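PDB 4JO5: cellulosome anchoring protein cohesin region from Clostridium thermocellum, which serves as a scaffolding protein of the cellulosome, represented here by its cellulose-binding family 3a carbohydrate-binding module with flanking linkers. Local coordinates for residues P14-L19 / V165-K170; N33-Q38 / S136-S141; C72-I77 / H123-G128. All coordinates share one frame; numbering follows the deposited sequence.

In the fold
The three contacts illustrate how a beta sandwich brings distant parts of its chain together. Along the sequence they are concentric: 14-19 pairs with 165-170 outermost, 33-38 with 136-141 comes next, and 72-77 with 123-128 is innermost. Contact 3 lies within the six-stranded antiparallel sheet, where strand 123-132 also neighbours strand 37-43, the strand entered by contact 2; Pro-37 O and Gly-128 N probably hydrogen-bond there. Contact 1 joins the lead-in to strand 19-25 of that sheet to edge strand 165-168 of the five-stranded one. Contact 2, its centre about 26 Å from that of contact 1 and across the chain's centre, ties the lead-in to strand 37-43 to the calcium-binding segment.

Contact 1 of 3, residues P14-L19 / V165-K170; sequences PVSGNL and VLVWGK
Ser-16 and Val-167 hold this contact through one nearly straight backbone hydrogen bond, Ser-16 N to Val-167 O, 3.0 Å long with an angle of 174° at the hydrogen. It ties the lead-in to strand 19-25 onto a classic beta bulge of the beta sandwich, in which Val-167 and Trp-168, on an edge strand, both face Ala-160. The Val-167 isopropyl group is wrapped from several directions. Its CB meets Asn-18 OD1 at 3.4 Å, the Asn-18 side chain crossing it at about a right angle. With CG1 set anti to the carbonyl carbon (chi1 -64°), the other methyl, CG2, reaches Leu-19 CD1 at 3.6 Å. Val-15 runs alongside Trp-168, its CG1 obliquely placed 3.4 Å from the indole CE3; Leu-19 O also approaches CE3 obliquely. The indole is fixed at its far side by a hydrogen bond from NE1 to Trp-155 O. Between the segments, a water accepts from Gly-17 N and Leu-19 N and probably donates to Val-167 O. Another water donates to Pro-14 O at 2.7 Å and to Gly-169 O at 2.8 Å.

Contact 2 of 3, residues N33-Q38 / S136-S141; sequences NSINPQ and SNYTQS. With CA (calcium ion), chain B; 1MZ (1-methylimidazole), chain I; SO4 (sulfate ion), chain E.
Asn-33 lies across the backbone of 136-137, its CB 3.4 Å from Ser-136 O, and its amide plane is turned 50° from that of Asn-137. Both asparagines line the 1-methylimidazole pocket with Thr-32: Asn-137 OD1 comes within 3.4 Å of the ligand C2, while Asn-33 OD1 lies near its methyl carbon. Asn-33 ND2 is held by Trp-135 O, and a water bridges Asn-33 O and Ser-136 O, probably as donor. The backbone of Ser-34 passes the edge of the Tyr-138 ring. Ile-35, with CG1 anti to the carbonyl carbon (chi1 -67°), lays its CD1 over one face of that ring in a CH-pi contact, 3.5 Å from the centroid. Here the chain leaves the small antiparallel pair of strands 31-32 and 138-139 for strand 37-43 of the main sheet of the beta sandwich; one residue beyond the tyrosine, Thr-139 O binds calcium at 2.4 Å, alongside Thr-61, Asp-63, Asn-142 and Asp-143. Ile-35 also slides past Gln-140, whose NE2 hydrogen-bonds to Ser-29 O and whose OE1 accepts from a water that in turn accepts from Asn-36 N. The Asn-36 amide donates in plane from ND2 to Ser-34 OG at 2.9 Å.

Contact 3 of 3, residues C72-I77 / H123-G128; sequences CDHAAI and HVQIQG
Gln-127 N donates to His-74 O at 2.8 Å within a pair of antiparallel strands whose axes come within 4.7 Å. Ala-76 and Gln-125 form the next hydrogen-bonded pair, joined by bonds in both directions: Ala-76 N to Gln-125 O at 3.0 Å and Gln-125 N to Ala-76 O at 2.9 Å. Toward the other end, Asp-73 N makes a weak, bent bond to Gln-127 O at a classic beta bulge, where Asp-73 and His-74 both face Gln-127. The Asp-73 carboxylate meets Arg-129 in a salt bridge through OD2, which also accepts from a water that donates to Gly-128 O. Between the hydrogen-bonded pairs, CA-H...O contacts fill in, such as Ala-75 CA to Gln-125 O at 3.1 Å. On the face carrying His-74 and Gln-127, the imidazole and amide planes stand 70° apart and Gln-127 OE1 lies 3.4 Å from His-74 CB; the ring, its CG anti to the backbone N (chi1 166°), hydrogen-bonds through NE2 to Tyr-84 OH. The other face is apolar: Cys-72 SG packs on Ile-126 CG2 at 4.0 Å, and Ile-77 CG1 on Val-124 CG2. There Cys-72 and Ala-75 meet Val-91 of strand 91-102 in the second sheet of the sandwich, while within their own sheet the pair lies between strands 84-86 and 37-43.

Contact 1 of 3, residues P14-L19 / V165-K170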
loop_
_atom_site.group_PDB
_atom_site.type_symbol
_atom_site.label_atom_id
_atom_site.label_comp_id
_atom_site.label_asym_id
_atom_site.label_seq_id
_atom_site.Cartn_x
_atom_site.Cartn_y
_atom_site.Cartn_z
ATOM N N PRO A 14 10.451 13.044 -2.546
ATOM C CA PRO A 14 10.521 13.554 -1.164
ATOM C C PRO A 14 9.635 12.776 -0.198
ATOM O O PRO A 14 8.590 12.252 -0.584
ATOM C CB PRO A 14 9.976 14.985 -1.274
ATOM C CG PRO A 14 9.878 15.290 -2.749
ATOM C CD PRO A 14 9.758 13.985 -3.447
ATOM N N VAL A 15 10.037 12.743 1.064
ATOM C CA VAL A 15 9.217 12.141 2.109
ATOM C C VAL A 15 9.091 13.082 3.293
ATOM O O VAL A 15 9.944 13.937 3.552
ATOM C CB VAL A 15 9.810 10.793 2.587
ATOM C CG1 VAL A 15 9.953 9.830 1.414
ATOM C CG2 VAL A 15 11.164 10.995 3.250
ATOM N N SER A 16 8.023 12.901 4.030
ATOM C CA SER A 16 7.794 13.703 5.209
ATOM C C SER A 16 8.758 13.358 6.347
ATOM O O SER A 16 9.159 14.231 7.099
ATOM C CB SER A 16 6.369 13.497 5.665
ATOM O OG SER A 16 5.725 14.713 5.688
ATOM N N GLY A 17 9.130 12.092 6.467
ATOM C CA GLY A 17 10.058 11.667 7.494
ATOM C C GLY A 17 9.406 10.986 8.686
ATOM O O GLY A 17 10.124 10.549 9.620
ATOM N N ASN A 18 8.068 10.886 8.679
ATOM C CA ASN A 18 7.350 10.246 9.785
ATOM C C ASN A 18 7.122 8.764 9.534
ATOM O O ASN A 18 6.946 7.969 10.474
ATOM C CB ASN A 18 5.999 10.932 10.074
ATOM C CG ASN A 18 5.378 11.580 8.838
ATOM O OD1 ASN A 18 5.385 11.002 7.752
ATOM N ND2 ASN A 18 4.848 12.799 9.004
ATOM N N LEU A 19 7.126 8.400 8.259
ATOM C CA LEU A 19 6.972 7.005 7.844
ATOM C C LEU A 19 8.062 6.566 6.895
ATOM O O LEU A 19 8.552 7.331 6.059
ATOM C CB LEU A 19 5.655 6.815 7.092
ATOM C CG LEU A 19 4.396 7.066 7.899
ATOM C CD1 LEU A 19 3.210 6.827 6.999
ATOM C CD2 LEU A 19 4.337 6.168 9.124
ATOM N N VAL A 165 -3.222 13.413 4.143
ATOM C CA VAL A 165 -2.040 14.154 3.710
ATOM C C VAL A 165 -0.974 13.181 3.235
ATOM O O VAL A 165 -0.556 12.322 3.972
ATOM C CB VAL A 165 -1.474 14.966 4.873
ATOM C CG1 VAL A 165 -0.213 15.705 4.468
ATOM C CG2 VAL A 165 -2.533 15.931 5.392
ATOM N N LEU A 166 -0.514 13.343 2.014
ATOM C CA LEU A 166 0.541 12.490 1.470
ATOM C C LEU A 166 1.881 12.662 2.207
ATOM O O LEU A 166 2.448 13.756 2.209
ATOM C CB LEU A 166 0.727 12.854 -0.010
ATOM C CG LEU A 166 1.800 12.094 -0.797
ATOM C CD1 LEU A 166 1.467 10.637 -0.860
ATOM C CD2 LEU A 166 1.889 12.662 -2.216
ATOM N N VAL A 167 2.401 11.595 2.812
ATOM C CA VAL A 167 3.685 11.681 3.540
ATOM C C VAL A 167 4.809 10.796 2.969
ATOM O O VAL A 167 5.954 10.846 3.433
ATOM C CB VAL A 167 3.490 11.308 5.005
ATOM C CG1 VAL A 167 2.574 12.324 5.657
ATOM C CG2 VAL A 167 2.922 9.887 5.115
ATOM N N TRP A 168 4.472 9.979 1.981
ATOM C CA TRP A 168 5.416 9.035 1.373
ATOM C C TRP A 168 4.959 8.703 -0.041
ATOM O O TRP A 168 3.785 8.382 -0.272
ATOM C CB TRP A 168 5.494 7.713 2.162
ATOM C CG TRP A 168 6.388 6.707 1.495
ATOM C CD1 TRP A 168 6.073 5.889 0.446
ATOM C CD2 TRP A 168 7.761 6.447 1.803
ATOM N NE1 TRP A 168 7.168 5.140 0.085
ATOM C CE2 TRP A 168 8.218 5.470 0.904
ATOM C CE3 TRP A 168 8.653 6.950 2.753
ATOM C CZ2 TRP A 168 9.515 4.974 0.936
ATOM C CZ3 TRP A 168 9.943 6.447 2.786
ATOM C CH2 TRP A 168 10.355 5.462 1.894
ATOM N N GLY A 169 5.906 8.744 -0.970
ATOM C CA GLY A 169 5.704 8.253 -2.309
ATOM C C GLY A 169 5.230 9.320 -3.269
ATOM O O GLY A 169 4.925 10.458 -2.896
ATOM N N LYS A 170 5.144 8.926 -4.531
ATOM C CA LYS A 170 4.737 9.831 -5.592
ATOM C C LYS A 170 3.534 9.222 -6.297
ATOM O O LYS A 170 3.626 8.102 -6.784
ATOM C CB LYS A 170 5.875 9.973 -6.586
ATOM C CG LYS A 170 5.525 10.856 -7.799
ATOM C CD LYS A 170 6.727 11.089 -8.702
ATOM C CE LYS A 170 6.323 11.814 -9.975
ATOM N NZ LYS A 170 6.005 13.265 -9.755
HETATM O O HOH W 1 6.432 12.683 -2.131
HETATM O O HOH W 2 7.564 9.855 5.575
#

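Contact 2 of 3, residues N33-Q38 / S136-S141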
loop_
_atom_site.group_PDB
_atom_site.type_symbol
_atom_site.label_atom_id
_atom_site.label_comp_id
_atom_site.label_asym_id
_atom_site.label_seq_id
_atom_site.Cartn_x
_atom_site.Cartn_y
_atom_site.Cartn_z
ATOM N N ASN A 33 -3.838 -13.976 -12.130
ATOM C CA ASN A 33 -5.170 -13.606 -11.690
ATOM C C ASN A 33 -5.288 -13.280 -10.202
ATOM O O ASN A 33 -6.407 -13.213 -9.693
ATOM C CB ASN A 33 -6.196 -14.658 -12.090
ATOM C CG ASN A 33 -5.954 -15.974 -11.440
ATOM O OD1 ASN A 33 -5.054 -16.123 -10.614
ATOM N ND2 ASN A 33 -6.759 -16.958 -11.808
ATOM N N SER A 34 -4.153 -13.088 -9.511
ATOM C CA SER A 34 -4.149 -12.407 -8.216
ATOM C C SER A 34 -2.904 -11.554 -8.129
ATOM O O SER A 34 -1.837 -11.935 -8.583
ATOM C CB SER A 34 -4.237 -13.359 -6.992
ATOM O OG SER A 34 -2.979 -13.917 -6.654
ATOM N N ILE A 35 -3.073 -10.372 -7.562
ATOM C CA ILE A 35 -1.967 -9.470 -7.297
ATOM C C ILE A 35 -1.730 -9.508 -5.785
ATOM O O ILE A 35 -2.691 -9.531 -5.003
ATOM C CB ILE A 35 -2.324 -8.071 -7.842
ATOM C CG1 ILE A 35 -2.393 -8.172 -9.390
ATOM C CG2 ILE A 35 -1.314 -7.040 -7.389
ATOM C CD1 ILE A 35 -3.035 -7.011 -10.089
ATOM N N ASN A 36 -0.470 -9.542 -5.368
ATOM C CA ASN A 36 -0.148 -9.821 -3.963
ATOM C C ASN A 36 0.753 -8.780 -3.351
ATOM O O ASN A 36 1.938 -9.014 -3.185
ATOM C CB ASN A 36 0.460 -11.216 -3.838
ATOM C CG ASN A 36 -0.563 -12.319 -4.187
ATOM O OD1 ASN A 36 -1.210 -12.875 -3.310
ATOM N ND2 ASN A 36 -0.748 -12.569 -5.463
ATOM N N PRO A 37 0.188 -7.612 -3.026
ATOM C CA PRO A 37 0.997 -6.511 -2.486
ATOM C C PRO A 37 1.281 -6.726 -0.998
ATOM O O PRO A 37 0.365 -7.049 -0.233
ATOM C CB PRO A 37 0.086 -5.302 -2.671
ATOM C CG PRO A 37 -1.290 -5.855 -2.600
ATOM C CD PRO A 37 -1.223 -7.226 -3.217
ATOM N N GLN A 38 2.530 -6.542 -0.595
ATOM C CA GLN A 38 2.929 -6.697 0.798
ATOM C C GLN A 38 3.516 -5.394 1.299
ATOM O O GLN A 38 4.448 -4.896 0.688
ATOM C CB GLN A 38 4.020 -7.763 0.940
ATOM C CG GLN A 38 3.816 -9.006 0.101
ATOM C CD GLN A 38 2.784 -9.939 0.693
ATOM O OE1 GLN A 38 2.986 -10.501 1.770
ATOM N NE2 GLN A 38 1.664 -10.106 -0.010
ATOM N N SER A 136 -10.318 -13.812 -13.677
ATOM C CA SER A 136 -9.689 -13.569 -14.956
ATOM C C SER A 136 -8.351 -12.860 -14.738
ATOM O O SER A 136 -8.082 -12.318 -13.661
ATOM C CB SER A 136 -10.615 -12.740 -15.843
ATOM O OG SER A 136 -10.995 -11.534 -15.207
ATOM N N ASN A 137 -7.515 -12.852 -15.766
ATOM C CA ASN A 137 -6.141 -12.384 -15.619
ATOM C C ASN A 137 -5.931 -10.872 -15.622
ATOM O O ASN A 137 -6.656 -10.100 -16.257
ATOM C CB ASN A 137 -5.270 -13.036 -16.689
ATOM C CG ASN A 137 -5.061 -14.517 -16.434
ATOM O OD1 ASN A 137 -4.935 -14.952 -15.292
ATOM N ND2 ASN A 137 -5.032 -15.296 -17.493
ATOM N N TYR A 138 -4.926 -10.486 -14.856
ATOM C CA TYR A 138 -4.363 -9.159 -14.872
ATOM C C TYR A 138 -3.059 -9.254 -15.648
ATOM O O TYR A 138 -2.520 -10.344 -15.826
ATOM C CB TYR A 138 -3.974 -8.733 -13.472
ATOM C CG TYR A 138 -5.076 -8.433 -12.487
ATOM C CD1 TYR A 138 -5.808 -7.259 -12.572
ATOM C CD2 TYR A 138 -5.291 -9.261 -11.391
ATOM C CE1 TYR A 138 -6.763 -6.933 -11.608
ATOM C CE2 TYR A 138 -6.270 -8.962 -10.437
ATOM C CZ TYR A 138 -6.991 -7.803 -10.538
ATOM O OH TYR A 138 -7.957 -7.520 -9.584
ATOM N N THR A 139 -2.549 -8.103 -16.069
ATOM C CA THR A 139 -1.188 -7.976 -16.551
ATOM C C THR A 139 -0.486 -7.048 -15.592
ATOM O O THR A 139 -0.949 -5.910 -15.428
ATOM C CB THR A 139 -1.189 -7.328 -17.924
ATOM O OG1 THR A 139 -1.832 -8.215 -18.840
ATOM C CG2 THR A 139 0.230 -7.027 -18.396
ATOM N N GLN A 140 0.628 -7.489 -14.996
ATOM C CA GLN A 140 1.305 -6.690 -13.979
ATOM C C GLN A 140 2.345 -5.682 -14.528
ATOM O O GLN A 140 2.658 -4.704 -13.857
ATOM C CB GLN A 140 1.989 -7.600 -12.956
ATOM C CG GLN A 140 1.020 -8.543 -12.225
ATOM C CD GLN A 140 1.585 -8.964 -10.897
ATOM O OE1 GLN A 140 1.370 -8.294 -9.891
ATOM N NE2 GLN A 140 2.344 -10.054 -10.887
ATOM N N SER A 141 2.830 -5.900 -15.748
ATOM C CA SER A 141 3.814 -5.002 -16.369
ATOM C C SER A 141 3.323 -3.563 -16.713
ATOM O O SER A 141 4.138 -2.673 -16.975
ATOM C CB SER A 141 4.403 -5.656 -17.619
ATOM O OG SER A 141 3.425 -5.816 -18.622
HETATM CA CA CA B . -2.578 -4.120 -15.260
HETATM N N1 1MZ I . -2.093 -17.839 -12.846
HETATM C C2 1MZ I . -3.100 -17.332 -13.676
HETATM N N3 1MZ I . -2.922 -17.871 -14.955
HETATM C C4 1MZ I . -1.784 -18.733 -14.915
HETATM C C5 1MZ I . -1.278 -18.713 -13.634
HETATM C CM1 1MZ I . -1.911 -17.540 -11.463
HETATM S S SO4 E . -8.401 -14.132 -19.245
HETATM O O1 SO4 E . -7.185 -14.419 -20.010
HETATM O O2 SO4 E . -8.698 -12.705 -19.345
HETATM O O3 SO4 E . -9.527 -14.904 -19.771
HETATM O O4 SO4 E . -8.217 -14.492 -17.840
HETATM O O HOH W 3 -8.561 -12.076 -10.887
HETATM O O HOH W 4 1.564 -9.347 -7.389
HETATM O O HOH W 5 -2.922 -5.493 -13.200
#

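Contact 3 of 3, residues C72-I77 / H123-G128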
loop_
_atom_site.group_PDB
_atom_site.type_symbol
_atom_site.label_atom_id
_atom_site.label_comp_id
_atom_site.label_asym_id
_atom_site.label_seq_id
_atom_site.Cartn_x
_atom_site.Cartn_y
_atom_site.Cartn_z
ATOM N N CYS A 72 -7.133 -9.147 3.228
ATOM C CA CYS A 72 -5.935 -9.061 4.057
ATOM C C CYS A 72 -5.697 -10.441 4.644
ATOM O O CYS A 72 -6.436 -10.882 5.500
ATOM C CB CYS A 72 -6.083 -8.055 5.182
ATOM S SG CYS A 72 -4.549 -7.920 6.149
ATOM N N ASP A 73 -4.704 -11.152 4.133
ATOM C CA ASP A 73 -4.373 -12.473 4.655
ATOM C C ASP A 73 -3.778 -12.412 6.056
ATOM O O ASP A 73 -3.953 -13.311 6.858
ATOM C CB ASP A 73 -3.346 -13.156 3.734
ATOM C CG ASP A 73 -3.956 -13.613 2.406
ATOM O OD1 ASP A 73 -5.159 -13.961 2.391
ATOM O OD2 ASP A 73 -3.229 -13.607 1.384
ATOM N N HIS A 74 -3.024 -11.362 6.340
ATOM C CA HIS A 74 -2.434 -11.225 7.649
ATOM C C HIS A 74 -1.955 -9.807 7.810
ATOM O O HIS A 74 -1.454 -9.197 6.859
ATOM C CB HIS A 74 -1.246 -12.172 7.823
ATOM C CG HIS A 74 -0.399 -11.856 9.016
ATOM N ND1 HIS A 74 0.809 -11.196 8.913
ATOM C CD2 HIS A 74 -0.595 -12.078 10.336
ATOM C CE1 HIS A 74 1.320 -11.030 10.119
ATOM N NE2 HIS A 74 0.488 -11.553 11.001
ATOM N N ALA A 75 -2.113 -9.289 9.020
ATOM C CA ALA A 75 -1.492 -8.015 9.357
ATOM C C ALA A 75 -1.158 -8.023 10.809
ATOM O O ALA A 75 -1.916 -8.556 11.610
ATOM C CB ALA A 75 -2.395 -6.847 9.036
ATOM N N ALA A 76 -0.030 -7.409 11.156
ATOM C CA ALA A 76 0.346 -7.295 12.574
ATOM C C ALA A 76 1.140 -6.031 12.811
ATOM O O ALA A 76 1.794 -5.507 11.891
ATOM C CB ALA A 76 1.163 -8.498 12.987
ATOM N N ILE A 77 1.060 -5.530 14.037
ATOM C CA ILE A 77 1.896 -4.420 14.493
ATOM C C ILE A 77 2.979 -5.022 15.344
ATOM O O ILE A 77 2.685 -5.792 16.264
ATOM C CB ILE A 77 1.094 -3.437 15.352
ATOM C CG1 ILE A 77 -0.027 -2.812 14.528
ATOM C CG2 ILE A 77 2.005 -2.342 15.936
ATOM C CD1 ILE A 77 -1.091 -2.131 15.367
ATOM N N HIS A 123 6.551 -1.213 13.594
ATOM C CA HIS A 123 6.137 -1.331 12.204
ATOM C C HIS A 123 4.918 -2.168 12.073
ATOM O O HIS A 123 4.674 -3.037 12.894
ATOM C CB HIS A 123 7.229 -1.870 11.310
ATOM C CG HIS A 123 7.695 -3.249 11.648
ATOM N ND1 HIS A 123 8.725 -3.492 12.526
ATOM C CD2 HIS A 123 7.307 -4.464 11.178
ATOM C CE1 HIS A 123 8.938 -4.794 12.609
ATOM N NE2 HIS A 123 8.099 -5.407 11.792
ATOM N N VAL A 124 4.145 -1.871 11.040
ATOM C CA VAL A 124 2.953 -2.648 10.746
ATOM C C VAL A 124 3.185 -3.309 9.402
ATOM O O VAL A 124 3.579 -2.668 8.422
ATOM C CB VAL A 124 1.658 -1.794 10.732
ATOM C CG1 VAL A 124 1.787 -0.572 9.814
ATOM C CG2 VAL A 124 0.429 -2.659 10.341
ATOM N N GLN A 125 2.970 -4.612 9.393
ATOM C CA GLN A 125 3.105 -5.412 8.184
ATOM C C GLN A 125 1.710 -5.781 7.709
ATOM O O GLN A 125 0.869 -6.211 8.510
ATOM C CB GLN A 125 3.899 -6.672 8.519
ATOM C CG GLN A 125 4.449 -7.377 7.314
ATOM C CD GLN A 125 5.195 -8.630 7.695
ATOM O OE1 GLN A 125 4.766 -9.748 7.381
ATOM N NE2 GLN A 125 6.316 -8.451 8.395
ATOM N N ILE A 126 1.462 -5.621 6.419
ATOM C CA ILE A 126 0.167 -5.961 5.824
ATOM C C ILE A 126 0.413 -6.810 4.601
ATOM O O ILE A 126 1.028 -6.363 3.625
ATOM C CB ILE A 126 -0.630 -4.718 5.353
ATOM C CG1 ILE A 126 -0.805 -3.722 6.503
ATOM C CG2 ILE A 126 -1.987 -5.129 4.804
ATOM C CD1 ILE A 126 0.167 -2.541 6.426
ATOM N N GLN A 127 -0.085 -8.034 4.663
ATOM C CA GLN A 127 0.044 -8.970 3.572
ATOM C C GLN A 127 -1.298 -9.081 2.861
ATOM O O GLN A 127 -2.264 -9.566 3.427
ATOM C CB GLN A 127 0.484 -10.328 4.138
ATOM C CG GLN A 127 1.875 -10.286 4.816
ATOM C CD GLN A 127 2.328 -11.657 5.329
ATOM O OE1 GLN A 127 1.519 -12.462 5.788
ATOM N NE2 GLN A 127 3.616 -11.922 5.242
ATOM N N GLY A 128 -1.345 -8.623 1.616
ATOM C CA GLY A 128 -2.598 -8.496 0.910
ATOM C C GLY A 128 -2.657 -9.292 -0.376
ATOM O O GLY A 128 -1.648 -9.779 -0.866
HETATM O O HOH W 6 -0.428 -12.537 0.276
#